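Long-range contact in nadb-ler3 (Gallus gallus, PDB 3WXB), which reduces carbonyl compounds with NADPH or NADH as a short-chain dehydrogenase/reductase found in chicken fatty liver: residues A173-S178 against F222-H227. Numbering follows the deposited sequence.
Sequences AIINIS and FCVALH. With NDP (NADPH dihydro-nicotinamide-adenine-dinucleotide phosphate), chain C.
Ile174 and Asn176 are each gripped through both N and O by strand 222-227, giving four of five parallel backbone hydrogen bonds. Ile174 N donates to Phe222 O (2.8 Å), and Ile174 O accepts from Val224 N in the longest bond, 3.2 Å. Asn176 N meets Val224 O at 3.0 Å, with an almost straight N-H...O angle of 171°, and its O takes Leu226 N. Ser178 N closes the ladder on Leu226 O (2.8 Å). Ala173 and Ile175 turn their backbone polar groups to Asn111, Leu113 and Asn115; Ile177 also bonds Asn115 through its backbone, and its O accepts from Lys202 NZ. The buried amide of Asn176 is satisfied at both ends, OD1 by Asn115 ND2 and ND2 by Thr209 OG1; Ser178 OG is hydrogen-bonded to Asn206 OD1. On the face away from Asn176, Ile175 CD1 lies beside Val224 CG1 at 3.6 Å. With Ile175 CG1 beside the backbone N (chi1 -47°), CG2 reaches Leu226 CD1 (3.9 Å). Ile177 CG2 approaches O4D of the nicotinamide ribose, and His227 CE1 lies 3.8 Å from NADPH C5N. Adjacent parallel strands linked through helix 196-216, a beta-alpha-beta crossover, with the nicotinamide at their C-terminal ends, are typical of the short-chain dehydrogenase/reductase Rossmann fold.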
ATOM      1  N   ALA A 173      10.180  13.255  14.933  1.00 24.85           N
ATOM      2  CA  ALA A 173      10.230  12.102  13.976  1.00 24.84           C
ATOM      3  C   ALA A 173       8.931  11.256  14.042  1.00 25.26           C
ATOM      4  O   ALA A 173       8.376  11.102  15.122  1.00 25.08           O
ATOM      5  CB  ALA A 173      11.411  11.173  14.288  1.00 21.55           C
ATOM      6  N   ILE A 174       8.526  10.696  12.923  1.00 26.08           N
ATOM      7  CA  ILE A 174       7.511   9.675  12.831  1.00 23.20           C
ATOM      8  C   ILE A 174       8.196   8.399  12.372  1.00 23.31           C
ATOM      9  O   ILE A 174       8.857   8.376  11.387  1.00 22.64           O
ATOM     10  CB  ILE A 174       6.398  10.069  11.842  1.00 24.30           C
ATOM     11  CG1 ILE A 174       5.641  11.292  12.322  1.00 25.53           C
ATOM     12  CG2 ILE A 174       5.469   8.914  11.593  1.00 21.84           C
ATOM     13  CD1 ILE A 174       4.955  12.016  11.279  1.00 25.07           C
ATOM     14  N   ILE A 175       8.034   7.360  13.138  1.00 21.29           N
ATOM     15  CA  ILE A 175       8.585   6.092  12.849  1.00 24.01           C
ATOM     16  C   ILE A 175       7.434   5.126  12.508  1.00 25.06           C
ATOM     17  O   ILE A 175       6.618   4.859  13.318  1.00 25.55           O
ATOM     18  CB  ILE A 175       9.374   5.520  14.042  1.00 23.59           C
ATOM     19  CG1 ILE A 175      10.314   6.555  14.626  1.00 28.99           C
ATOM     20  CG2 ILE A 175      10.069   4.246  13.688  1.00 23.78           C
ATOM     21  CD1 ILE A 175      11.057   7.314  13.575  1.00 29.05           C
ATOM     22  N   ASN A 176       7.407   4.624  11.296  1.00 24.39           N
ATOM     23  CA  ASN A 176       6.434   3.621  10.907  1.00 24.05           C
ATOM     24  C   ASN A 176       6.984   2.214  10.884  1.00 20.69           C
ATOM     25  O   ASN A 176       7.855   1.939  10.112  1.00 22.47           O
ATOM     26  CB  ASN A 176       5.804   4.001   9.592  1.00 24.79           C
ATOM     27  CG  ASN A 176       5.017   5.233   9.694  1.00 26.61           C
ATOM     28  OD1 ASN A 176       4.396   5.454  10.669  1.00 28.17           O
ATOM     29  ND2 ASN A 176       5.088   6.058   8.710  1.00 23.30           N
ATOM     30  N   ILE A 177       6.474   1.329  11.741  1.00 21.61           N
ATOM     31  CA  ILE A 177       7.019  -0.026  11.777  1.00 19.41           C
ATOM     32  C   ILE A 177       6.383  -0.835  10.618  1.00 26.37           C
ATOM     33  O   ILE A 177       5.192  -1.232  10.703  1.00 25.27           O
ATOM     34  CB  ILE A 177       6.772  -0.730  13.114  1.00 19.69           C
ATOM     35  CG1 ILE A 177       7.241   0.149  14.282  1.00 22.94           C
ATOM     36  CG2 ILE A 177       7.450  -2.148  13.104  1.00 21.81           C
ATOM     37  CD1 ILE A 177       8.819   0.464  14.231  1.00 20.79           C
ATOM     38  N   SER A 178       7.184  -1.148   9.604  1.00 22.77           N
ATOM     39  CA  SER A 178       6.690  -1.728   8.379  1.00 21.93           C
ATOM     40  C   SER A 178       7.236  -3.141   8.318  1.00 23.50           C
ATOM     41  O   SER A 178       7.560  -3.706   9.359  1.00 27.32           O
ATOM     42  CB  SER A 178       7.157  -0.870   7.205  1.00 21.45           C
ATOM     43  OG  SER A 178       6.560  -1.247   5.969  1.00 24.19           O
ATOM     44  N   PHE A 222      11.192  14.416  10.726  1.00 26.64           N
ATOM     45  CA  PHE A 222      11.861  13.307  10.082  1.00 25.86           C
ATOM     46  C   PHE A 222      10.876  12.127  10.007  1.00 28.70           C
ATOM     47  O   PHE A 222      10.095  11.947  10.932  1.00 26.90           O
ATOM     48  CB  PHE A 222      13.041  12.915  10.974  1.00 22.80           C
ATOM     49  CG  PHE A 222      13.808  11.756  10.471  1.00 23.92           C
ATOM     50  CD1 PHE A 222      14.777  11.909   9.507  1.00 22.02           C
ATOM     51  CD2 PHE A 222      13.528  10.497  10.922  1.00 20.71           C
ATOM     52  CE1 PHE A 222      15.488  10.782   9.037  1.00 24.06           C
ATOM     53  CE2 PHE A 222      14.230   9.362  10.446  1.00 22.33           C
ATOM     54  CZ  PHE A 222      15.224   9.515   9.504  1.00 23.13           C
ATOM     55  N   CYS A 223      10.906  11.340   8.925  1.00 26.29           N
ATOM     56  CA  CYS A 223      10.035  10.146   8.803  1.00 23.64           C
ATOM     57  C   CYS A 223      10.819   8.971   8.278  1.00 24.23           C
ATOM     58  O   CYS A 223      11.717   9.150   7.425  1.00 24.03           O
ATOM     59  CB  CYS A 223       8.865  10.414   7.850  1.00 25.90           C
ATOM     60  SG  CYS A 223       7.901  11.821   8.251  1.00 27.44           S
ATOM     61  N   VAL A 224      10.524   7.764   8.747  1.00 21.00           N
ATOM     62  CA  VAL A 224      11.272   6.598   8.283  1.00 23.28           C
ATOM     63  C   VAL A 224      10.404   5.342   8.494  1.00 22.63           C
ATOM     64  O   VAL A 224       9.576   5.356   9.396  1.00 22.89           O
ATOM     65  CB  VAL A 224      12.612   6.405   9.025  1.00 25.04           C
ATOM     66  CG1 VAL A 224      12.421   6.013  10.525  1.00 27.04           C
ATOM     67  CG2 VAL A 224      13.479   5.374   8.302  1.00 23.17           C
ATOM     68  N   ALA A 225      10.593   4.318   7.665  1.00 22.29           N
ATOM     69  CA  ALA A 225       9.886   3.027   7.792  1.00 20.65           C
ATOM     70  C   ALA A 225      10.946   2.051   8.254  1.00 21.97           C
ATOM     71  O   ALA A 225      12.034   2.032   7.639  1.00 25.31           O
ATOM     72  CB  ALA A 225       9.376   2.583   6.393  1.00 22.54           C
ATOM     73  N   LEU A 226      10.673   1.238   9.277  1.00 20.04           N
ATOM     74  CA  LEU A 226      11.607   0.201   9.729  1.00 21.93           C
ATOM     75  C   LEU A 226      11.059  -1.213   9.608  1.00 23.65           C
ATOM     76  O   LEU A 226       9.891  -1.481   9.964  1.00 25.13           O
ATOM     77  CB  LEU A 226      11.939   0.399  11.222  1.00 22.58           C
ATOM     78  CG  LEU A 226      12.591   1.729  11.632  1.00 27.22           C
ATOM     79  CD1 LEU A 226      12.946   1.750  13.116  1.00 27.60           C
ATOM     80  CD2 LEU A 226      13.790   1.992  10.769  1.00 24.96           C
ATOM     81  N   HIS A 227      11.882  -2.118   9.145  1.00 20.84           N
ATOM     82  CA  HIS A 227      11.594  -3.522   9.267  1.00 21.00           C
ATOM     83  C   HIS A 227      12.289  -4.028  10.515  1.00 24.97           C
ATOM     84  O   HIS A 227      13.517  -3.887  10.613  1.00 23.00           O
ATOM     85  CB  HIS A 227      12.143  -4.269   8.038  1.00 19.52           C
ATOM     86  CG  HIS A 227      11.995  -5.751   8.140  1.00 22.23           C
ATOM     87  ND1 HIS A 227      10.763  -6.348   8.376  1.00 22.79           N
ATOM     88  CD2 HIS A 227      12.906  -6.753   8.101  1.00 19.04           C
ATOM     89  CE1 HIS A 227      10.936  -7.658   8.471  1.00 23.38           C
ATOM     90  NE2 HIS A 227      12.220  -7.931   8.303  1.00 23.33           N
TER
HETATM   91  PA  NDP C 300       1.695  -8.414  17.971  1.00 27.66           P
HETATM   92  O1A NDP C 300       0.587  -9.114  17.254  1.00 30.20           O
HETATM   93  O2A NDP C 300       2.452  -9.178  18.878  1.00 26.58           O
HETATM   94  O5B NDP C 300       1.204  -7.208  18.706  1.00 24.98           O
HETATM   95  C5B NDP C 300       0.207  -6.367  18.059  1.00 24.03           C
HETATM   96  C4B NDP C 300       0.064  -5.135  18.884  1.00 24.56           C
HETATM   97  O4B NDP C 300      -0.740  -4.068  18.133  1.00 24.59           O
HETATM   98  C3B NDP C 300      -0.736  -5.369  20.188  1.00 27.33           C
HETATM   99  O3B NDP C 300      -0.289  -4.297  21.118  1.00 26.09           O
HETATM  100  C2B NDP C 300      -2.173  -5.055  19.736  1.00 26.20           C
HETATM  101  O2B NDP C 300      -3.072  -4.730  20.819  1.00 27.95           O
HETATM  102  C1B NDP C 300      -1.943  -3.792  18.860  1.00 27.38           C
HETATM  103  N9A NDP C 300      -3.151  -3.592  17.895  1.00 29.91           N
HETATM  104  C8A NDP C 300      -3.610  -4.371  16.884  1.00 23.21           C
HETATM  105  N7A NDP C 300      -4.707  -3.787  16.365  1.00 27.18           N
HETATM  106  C5A NDP C 300      -5.015  -2.743  17.116  1.00 27.67           C
HETATM  107  C6A NDP C 300      -6.005  -1.836  17.041  1.00 29.24           C
HETATM  108  N6A NDP C 300      -6.942  -1.972  16.084  1.00 28.36           N
HETATM  109  N1A NDP C 300      -6.045  -0.806  17.903  1.00 29.26           N
HETATM  110  C2A NDP C 300      -5.056  -0.646  18.839  1.00 21.55           C
HETATM  111  N3A NDP C 300      -4.053  -1.603  18.919  1.00 24.11           N
HETATM  112  C4A NDP C 300      -4.034  -2.595  18.035  1.00 28.43           C
HETATM  113  O3  NDP C 300       2.586  -7.805  16.733  1.00 29.92           O
HETATM  114  PN  NDP C 300       4.167  -7.486  16.824  1.00 25.39           P
HETATM  115  O1N NDP C 300       4.878  -8.643  16.296  1.00 25.65           O
HETATM  116  O2N NDP C 300       4.517  -6.895  18.129  1.00 27.21           O
HETATM  117  O5D NDP C 300       4.175  -6.351  15.652  1.00 28.72           O
HETATM  118  C5D NDP C 300       4.246  -4.930  15.882  1.00 23.30           C
HETATM  119  C4D NDP C 300       4.535  -4.249  14.535  1.00 25.72           C
HETATM  120  O4D NDP C 300       5.703  -4.821  13.967  1.00 26.33           O
HETATM  121  C3D NDP C 300       3.381  -4.590  13.549  1.00 23.40           C
HETATM  122  O3D NDP C 300       3.139  -3.384  12.832  1.00 28.71           O
HETATM  123  C2D NDP C 300       3.919  -5.636  12.661  1.00 25.50           C
HETATM  124  O2D NDP C 300       3.308  -5.610  11.373  1.00 23.47           O
HETATM  125  C1D NDP C 300       5.383  -5.269  12.598  1.00 23.73           C
HETATM  126  N1N NDP C 300       6.216  -6.432  12.198  1.00 27.77           N
HETATM  127  C2N NDP C 300       6.327  -7.594  12.977  1.00 20.51           C
HETATM  128  C3N NDP C 300       7.131  -8.656  12.550  1.00 23.12           C
HETATM  129  C7N NDP C 300       7.322  -9.817  13.321  1.00 28.98           C
HETATM  130  O7N NDP C 300       8.017 -10.731  12.872  1.00 28.86           O
HETATM  131  N7N NDP C 300       6.822  -9.819  14.596  1.00 27.18           N
HETATM  132  C4N NDP C 300       7.791  -8.584  11.305  1.00 23.97           C
HETATM  133  C5N NDP C 300       7.694  -7.447  10.492  1.00 23.35           C
HETATM  134  C6N NDP C 300       6.891  -6.372  10.905  1.00 22.77           C
HETATM  135  P2B NDP C 300      -3.995  -5.912  21.513  1.00 31.05           P
HETATM  136  O1X NDP C 300      -5.056  -5.016  21.997  1.00 29.65           O
HETATM  137  O2X NDP C 300      -3.044  -6.518  22.457  1.00 33.32           O
HETATM  138  O3X NDP C 300      -4.412  -6.775  20.375  1.00 29.09           O